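Local coordinates for protein DNA ligase (PDB 3QWU) that probably acts as an ATP-dependent polynucleotide ligase, and binds adenosine and calcium, at residues M247-P252 against K328-K333. Numbering follows the deposited sequence.
Sequences MLQLPP and KHIQVK
The amide end of Gln249 reaches across to the start of strand 330-340, where its NE2 meets both the imidazole of His329 and the delta methyl of Ile330, the two approaching it roughly at right angles to each other. NE2 lies 3.2 Å from CD2 of His329 and meets the ring obliquely, the amide plane turned 62° from the ring plane. The same nitrogen is 3.7 Å from CB of His329, near the CB–CG–CD2 side of the residue. CD1 of Ile330 touches NE2 at 3.7 Å and the amide carbon CD at 3.9 Å; the Gln249 and Ile330 side chains run antiparallel alongside each other. The bend in the Gln249 side chain at chi2 (-66°) turns the amide toward this pair. Across the two segments the contact is one of van der Waals touches, with no hydrogen bond: the carbonyl O of Lys328 is 3.9 Å from NE2. With CG1 beside its backbone N (chi1 -73°), the Ile330 side chain ends in CD1 against the Gln249 amide; it also packs on Lys350 and Phe352 of strand 343-352. His329 rests against Asn354 of helix 353-363, and Leu248 touches Asn354 and Leu358 of that helix, so that Asn354 touches a side chain of each segment. Only 108 Å² is buried in all, and the CA atoms of Gln249 and His329 stay 8.9 Å apart. This is a small surface contact within the C-terminal region, away from the adenosine and calcium sites, where the loop between helices 233-242 and 254-269 meets the beginning of an outermost strand of a three-stranded antiparallel sheet.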
# COMPACT_ATOMS: atom_id res chain seq x y z
N MET A 247 -2.16 9.65 -0.71
CA MET A 247 -2.26 8.18 -0.59
C MET A 247 -2.80 7.42 -1.78
O MET A 247 -2.65 6.22 -1.81
CB MET A 247 -3.09 7.76 0.62
CG MET A 247 -2.28 7.35 1.79
SD MET A 247 -3.32 6.85 3.17
CE MET A 247 -2.14 7.28 4.49
N LEU A 248 -3.49 8.07 -2.70
CA LEU A 248 -4.08 7.32 -3.81
C LEU A 248 -2.99 7.12 -4.88
O LEU A 248 -3.02 6.15 -5.62
CB LEU A 248 -5.35 8.00 -4.34
CG LEU A 248 -6.51 8.16 -3.31
CD1 LEU A 248 -7.72 8.84 -3.93
CD2 LEU A 248 -6.93 6.82 -2.70
N GLN A 249 -1.99 7.99 -4.85
CA GLN A 249 -0.84 7.91 -5.74
C GLN A 249 0.33 7.08 -5.12
O GLN A 249 1.47 7.51 -5.20
CB GLN A 249 -0.31 9.34 -6.07
CG GLN A 249 -1.34 10.51 -6.02
CD GLN A 249 -2.46 10.44 -7.09
OE1 GLN A 249 -3.63 10.24 -6.76
NE2 GLN A 249 -2.09 10.65 -8.36
N LEU A 250 0.05 5.92 -4.52
CA LEU A 250 1.08 5.17 -3.77
C LEU A 250 1.71 4.03 -4.53
O LEU A 250 1.02 3.09 -4.92
CB LEU A 250 0.49 4.52 -2.52
CG LEU A 250 0.22 5.33 -1.25
CD1 LEU A 250 -0.42 4.39 -0.20
CD2 LEU A 250 1.45 6.05 -0.71
N PRO A 251 3.05 4.01 -4.63
CA PRO A 251 3.66 2.92 -5.37
C PRO A 251 3.40 1.54 -4.72
O PRO A 251 2.96 1.48 -3.55
CB PRO A 251 5.15 3.26 -5.32
CG PRO A 251 5.32 3.90 -3.99
CD PRO A 251 4.05 4.73 -3.81
N PRO A 252 3.69 0.45 -5.47
CA PRO A 252 3.43 -0.93 -5.01
C PRO A 252 4.26 -1.43 -3.83
O PRO A 252 4.34 -2.63 -3.64
CB PRO A 252 3.74 -1.79 -6.26
CG PRO A 252 3.66 -0.83 -7.43
CD PRO A 252 4.13 0.48 -6.89
N LYS A 328 -0.48 14.65 -12.88
CA LYS A 328 -1.86 14.43 -13.37
C LYS A 328 -2.65 13.87 -12.18
O LYS A 328 -2.04 13.34 -11.24
CB LYS A 328 -1.90 13.50 -14.59
CG LYS A 328 -2.79 14.04 -15.72
CD LYS A 328 -3.19 12.98 -16.75
CE LYS A 328 -4.64 12.48 -16.56
NZ LYS A 328 -5.20 11.72 -17.74
N HIS A 329 -3.98 14.03 -12.21
CA HIS A 329 -4.87 13.83 -11.03
C HIS A 329 -4.62 14.92 -9.94
O HIS A 329 -5.45 15.12 -9.03
CB HIS A 329 -4.70 12.46 -10.33
CG HIS A 329 -4.40 11.30 -11.24
ND1 HIS A 329 -5.31 10.82 -12.17
CD2 HIS A 329 -3.33 10.47 -11.31
CE1 HIS A 329 -4.79 9.78 -12.80
NE2 HIS A 329 -3.58 9.55 -12.30
N ILE A 330 -3.46 15.57 -10.00
CA ILE A 330 -3.16 16.71 -9.14
C ILE A 330 -3.42 17.98 -9.95
O ILE A 330 -2.91 18.11 -11.05
CB ILE A 330 -1.68 16.70 -8.70
CG1 ILE A 330 -1.39 15.61 -7.65
CG2 ILE A 330 -1.32 18.03 -8.13
CD1 ILE A 330 -2.21 14.31 -7.83
N GLN A 331 -4.23 18.89 -9.42
CA GLN A 331 -4.46 20.18 -10.07
C GLN A 331 -3.52 21.21 -9.48
O GLN A 331 -3.52 21.40 -8.26
CB GLN A 331 -5.91 20.65 -9.87
CG GLN A 331 -6.21 22.05 -10.42
CD GLN A 331 -7.70 22.45 -10.32
OE1 GLN A 331 -8.45 21.95 -9.48
NE2 GLN A 331 -8.10 23.37 -11.18
N VAL A 332 -2.74 21.88 -10.33
CA VAL A 332 -1.95 23.06 -9.91
C VAL A 332 -2.78 24.31 -10.13
O VAL A 332 -3.35 24.54 -11.22
CB VAL A 332 -0.60 23.11 -10.63
CG1 VAL A 332 0.24 24.30 -10.14
CG2 VAL A 332 0.14 21.79 -10.41
N LYS A 333 -2.94 25.07 -9.06
CA LYS A 333 -3.89 26.17 -9.01
C LYS A 333 -3.25 27.36 -8.29
O LYS A 333 -3.04 27.30 -7.08
CB LYS A 333 -5.16 25.75 -8.26
CG LYS A 333 -6.21 26.87 -8.05
CD LYS A 333 -7.23 26.95 -9.21
CE LYS A 333 -8.16 28.21 -9.17
NZ LYS A 333 -8.28 28.87 -10.53